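Local coordinates for protein glutathione transferase o1 (Bombyx mori, PDB 3RBT) that belongs to the omega class of glutathione transferases, whose members use glutathione to reduce dehydroascorbate or, usually more weakly, to conjugate other molecules, at residues A[89-92]-A[93-96]; A[42-45]-A[46-50]. All blocks are in the same frame, centred on the assembly; numbering follows the deposited sequence.

In the fold
Both contacts belong to the thioredoxin-like N-terminal domain, and their centres lie about 13 Å apart. Contact 2 comes first along the chain: 42-50 closes helix 36-47, the connection in the beta-alpha-beta unit that links strands 27-31 and 52-56. Contact 1, at 89-96, turns the chain from edge strand 87-89 into helix 92-102. The contacts meet directly where SG of C96 lies 3.5 Å from CG2 of V44. Contact 1 describes the start of helix 92-102 and contact 2 the end of helix 36-47, and the S92-R40 hydrogen bond and K48-D100 salt bridge tie these helices further. Contact 1 also packs against the second subunit, whereas no other chain of the assembly touches contact 2.

Contact 1: A[89-92]-A[93-96]; sequences LFES and VVIC
E91 and I95 are joined by the first helical hydrogen bond here, from N of I95 to O of E91 (2.8 Å), nearly straight at 164°. One residue on, N of C96 reaches O of S92 at 2.9 Å, with the donor tilted from the carbonyl plane. E91 is the N-cap of helix 92-102 and has a positive phi of 72°, a bend that takes the chain out of strand 87-89. Its side chain is extended beyond CG, and the carboxylate stays too far from the N-H groups of the first turn to cap them; OE2 makes a long, weak ion pair with K74, while CB lies 4.2 Å from CG2 of V94.

The hydroxyl of S92 is satisfied from outside, by a hydrogen bond with NH1 of R40 on helix 36-47. Its chi1 of 66° sets OG between backbone N and carbonyl carbon. There it comes within 3.0 Å of N of V93, but at too poor an angle to bond.

I95 fills the inside of the turn. With CG1 beside its own backbone N, the I95 branch turns back toward the end of the strand: CG1 is 4.1 Å from CB of L89, and CD1 is 3.3 Å from O of L89. L89 itself is tied through its backbone to L78 of the neighbouring strand. L89, E91, V93 and V94 also pack on the second subunit.

The first turn takes up the carbonyls of E91 and S92, and R40 fixes the S92 hydroxyl, consistent with the Glu-Ser bend that receives the gamma-glutamyl end of glutathione in related transferases.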
loop_
_atom_site.group_PDB
_atom_site.type_symbol
_atom_site.label_atom_id
_atom_site.label_comp_id
_atom_site.label_asym_id
_atom_site.label_seq_id
_atom_site.Cartn_x
_atom_site.Cartn_y
_atom_site.Cartn_z
ATOM N N LEU A 89 -3.958 -4.615 -14.966
ATOM C CA LEU A 89 -3.609 -3.861 -13.766
ATOM C C LEU A 89 -4.054 -4.662 -12.556
ATOM O O LEU A 89 -5.173 -5.174 -12.534
ATOM C CB LEU A 89 -4.277 -2.485 -13.750
ATOM C CG LEU A 89 -3.522 -1.279 -14.332
ATOM C CD1 LEU A 89 -4.305 0.018 -14.071
ATOM C CD2 LEU A 89 -2.142 -1.163 -13.740
ATOM N N PHE A 90 -3.168 -4.761 -11.566
ATOM C CA PHE A 90 -3.393 -5.578 -10.379
ATOM C C PHE A 90 -3.522 -4.728 -9.118
ATOM O O PHE A 90 -3.132 -3.552 -9.109
ATOM C CB PHE A 90 -2.236 -6.581 -10.187
ATOM C CG PHE A 90 -2.016 -7.510 -11.353
ATOM C CD1 PHE A 90 -0.914 -7.350 -12.187
ATOM C CD2 PHE A 90 -2.897 -8.558 -11.605
ATOM C CE1 PHE A 90 -0.694 -8.210 -13.261
ATOM C CE2 PHE A 90 -2.693 -9.424 -12.686
ATOM C CZ PHE A 90 -1.588 -9.253 -13.508
ATOM N N GLU A 91 -4.045 -5.357 -8.061
ATOM C CA GLU A 91 -4.149 -4.800 -6.700
ATOM C C GLU A 91 -5.219 -3.711 -6.581
ATOM O O GLU A 91 -5.095 -2.641 -7.194
ATOM C CB GLU A 91 -2.786 -4.327 -6.174
ATOM C CG GLU A 91 -1.758 -5.446 -6.022
ATOM C CD GLU A 91 -0.560 -5.047 -5.188
ATOM O OE1 GLU A 91 -0.654 -4.042 -4.446
ATOM O OE2 GLU A 91 0.488 -5.746 -5.266
ATOM N N SER A 92 -6.262 -3.990 -5.793
ATOM C CA SER A 92 -7.492 -3.172 -5.790
ATOM C C SER A 92 -7.250 -1.698 -5.468
ATOM O O SER A 92 -7.871 -0.827 -6.066
ATOM C CB SER A 92 -8.549 -3.750 -4.828
ATOM O OG SER A 92 -8.116 -3.660 -3.479
ATOM N N VAL A 93 -6.349 -1.433 -4.526
ATOM C CA VAL A 93 -5.956 -0.064 -4.190
ATOM C C VAL A 93 -5.308 0.649 -5.378
ATOM O O VAL A 93 -5.686 1.766 -5.716
ATOM C CB VAL A 93 -4.993 -0.018 -2.979
ATOM C CG1 VAL A 93 -4.599 1.432 -2.672
ATOM C CG2 VAL A 93 -5.644 -0.662 -1.757
ATOM N N VAL A 94 -4.334 -0.001 -6.007
ATOM C CA VAL A 94 -3.649 0.579 -7.166
ATOM C C VAL A 94 -4.638 0.809 -8.320
ATOM O O VAL A 94 -4.612 1.862 -8.989
ATOM C CB VAL A 94 -2.470 -0.309 -7.609
ATOM C CG1 VAL A 94 -1.821 0.229 -8.869
ATOM C CG2 VAL A 94 -1.444 -0.405 -6.488
ATOM N N ILE A 95 -5.522 -0.169 -8.514
ATOM C CA ILE A 95 -6.556 -0.121 -9.557
ATOM C C ILE A 95 -7.495 1.066 -9.358
ATOM O O ILE A 95 -7.733 1.838 -10.284
ATOM C CB ILE A 95 -7.367 -1.442 -9.621
ATOM C CG1 ILE A 95 -6.524 -2.547 -10.285
ATOM C CG2 ILE A 95 -8.635 -1.239 -10.405
ATOM C CD1 ILE A 95 -7.039 -3.996 -10.058
ATOM N N CYS A 96 -8.005 1.214 -8.139
ATOM C CA CYS A 96 -8.960 2.259 -7.842
ATOM C C CYS A 96 -8.314 3.636 -7.913
ATOM O O CYS A 96 -8.955 4.582 -8.365
ATOM C CB CYS A 96 -9.601 2.032 -6.468
ATOM S SG CYS A 96 -10.743 0.613 -6.403
#

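Contact 2: A[42-45]-A[46-50]; sequences LLVL and EAKRI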
loop_
_atom_site.group_PDB
_atom_site.type_symbol
_atom_site.label_atom_id
_atom_site.label_comp_id
_atom_site.label_asym_id
_atom_site.label_seq_id
_atom_site.Cartn_x
_atom_site.Cartn_y
_atom_site.Cartn_z
ATOM N N LEU A 42 -15.655 -2.583 -8.561
ATOM C CA LEU A 42 -16.982 -2.345 -9.155
ATOM C C LEU A 42 -17.623 -1.046 -8.644
ATOM O O LEU A 42 -18.211 -0.301 -9.418
ATOM C CB LEU A 42 -17.932 -3.537 -8.936
ATOM C CG LEU A 42 -17.629 -4.817 -9.730
ATOM C CD1 LEU A 42 -18.447 -6.002 -9.198
ATOM C CD2 LEU A 42 -17.879 -4.612 -11.229
ATOM N N LEU A 43 -17.508 -0.794 -7.345
ATOM C CA LEU A 43 -18.041 0.438 -6.742
ATOM C C LEU A 43 -17.420 1.711 -7.333
ATOM O O LEU A 43 -18.135 2.654 -7.684
ATOM C CB LEU A 43 -17.842 0.422 -5.222
ATOM C CG LEU A 43 -18.638 -0.633 -4.449
ATOM C CD1 LEU A 43 -18.240 -0.636 -2.955
ATOM C CD2 LEU A 43 -20.157 -0.502 -4.649
ATOM N N VAL A 44 -16.090 1.715 -7.439
ATOM C CA VAL A 44 -15.336 2.855 -7.974
ATOM C C VAL A 44 -15.664 3.116 -9.443
ATOM O O VAL A 44 -15.974 4.252 -9.821
ATOM C CB VAL A 44 -13.809 2.679 -7.733
ATOM C CG1 VAL A 44 -12.995 3.772 -8.448
ATOM C CG2 VAL A 44 -13.530 2.700 -6.235
ATOM N N LEU A 45 -15.622 2.069 -10.262
ATOM C CA LEU A 45 -16.004 2.177 -11.679
ATOM C C LEU A 45 -17.374 2.815 -11.857
ATOM O O LEU A 45 -17.575 3.680 -12.723
ATOM C CB LEU A 45 -16.018 0.797 -12.333
ATOM C CG LEU A 45 -14.674 0.146 -12.669
ATOM C CD1 LEU A 45 -14.866 -1.354 -12.762
ATOM C CD2 LEU A 45 -14.107 0.709 -13.980
ATOM N N GLU A 46 -18.318 2.373 -11.035
ATOM C CA GLU A 46 -19.688 2.865 -11.090
ATOM C C GLU A 46 -19.728 4.324 -10.612
ATOM O O GLU A 46 -20.299 5.181 -11.282
ATOM C CB GLU A 46 -20.596 1.957 -10.245
ATOM C CG GLU A 46 -22.073 1.957 -10.644
ATOM C CD GLU A 46 -22.365 1.174 -11.918
ATOM O OE1 GLU A 46 -22.040 -0.026 -12.002
ATOM O OE2 GLU A 46 -22.941 1.765 -12.842
ATOM N N ALA A 47 -19.073 4.609 -9.484
ATOM C CA ALA A 47 -18.981 5.982 -8.959
ATOM C C ALA A 47 -18.401 6.955 -9.984
ATOM O O ALA A 47 -18.856 8.091 -10.094
ATOM C CB ALA A 47 -18.161 6.016 -7.681
ATOM N N LYS A 48 -17.405 6.493 -10.739
ATOM C CA LYS A 48 -16.756 7.342 -11.738
ATOM C C LYS A 48 -17.452 7.271 -13.092
ATOM O O LYS A 48 -17.070 7.970 -14.031
ATOM C CB LYS A 48 -15.264 7.021 -11.837
ATOM C CG LYS A 48 -14.528 7.190 -10.484
ATOM C CD LYS A 48 -13.048 7.394 -10.659
ATOM C CE LYS A 48 -12.747 8.597 -11.570
ATOM N NZ LYS A 48 -12.644 9.878 -10.822
ATOM N N ARG A 49 -18.489 6.440 -13.176
ATOM C CA ARG A 49 -19.319 6.330 -14.374
ATOM C C ARG A 49 -18.464 5.995 -15.600
ATOM O O ARG A 49 -18.541 6.647 -16.643
ATOM C CB ARG A 49 -20.156 7.604 -14.551
ATOM C CG ARG A 49 -21.074 7.855 -13.348
ATOM C CD ARG A 49 -21.950 9.061 -13.534
ATOM N NE ARG A 49 -23.168 8.959 -12.730
ATOM C CZ ARG A 49 -24.278 9.651 -12.964
ATOM N NH1 ARG A 49 -24.336 10.502 -13.984
ATOM N NH2 ARG A 49 -25.339 9.486 -12.181
ATOM N N ILE A 50 -17.629 4.974 -15.434
ATOM C CA ILE A 50 -16.770 4.453 -16.497
ATOM C C ILE A 50 -17.411 3.174 -17.021
ATOM O O ILE A 50 -17.878 2.329 -16.252
ATOM C CB ILE A 50 -15.341 4.148 -15.968
ATOM C CG1 ILE A 50 -14.725 5.392 -15.306
ATOM C CG2 ILE A 50 -14.440 3.620 -17.093
ATOM C CD1 ILE A 50 -13.578 5.060 -14.334
#
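Between L42-L45 and E46-I50 the flat groups that meet are the peptide planes of the last helical turn, N-H to O rather than face to face; neither the carboxylate of E46, whose end leads away, nor the guanidinium of R49 stacks on the facing segment. O of L42 receives N of E46 at 3.1 Å, the donor standing 29° from the carbonyl plane, and N of A47 bonds O of L43 at 2.8 Å. At V44 the approach is closer to the carbonyl direction, with N of K48 at 2.8 Å from its O. With CG anti to N (chi1 -155°) and a bend at chi2, E46 carries OE1 to a hydrogen bond with OH of Y52.

K48 lies against the same turn through its aliphatic part. CG rests 3.3 Å from O of V44 and CD touches CG1 of V44, while NZ continues to a salt bridge with D100 and hydrogen bonds with the carbonyls of Y103 and R105.

R49 is the first residue to leave helical geometry, with positive phi, its N bonding O of E46, and N of I50 returns to O of L45 at 3.0 Å in an almost straight line (178°). That reversal lays I50 across L45 at about a right angle, CB against CD2 at 4.2 Å, with L99 of helix 92-102 touching both. This is a Schellman motif, here ending the helix of a thioredoxin-like beta-alpha-beta crossover.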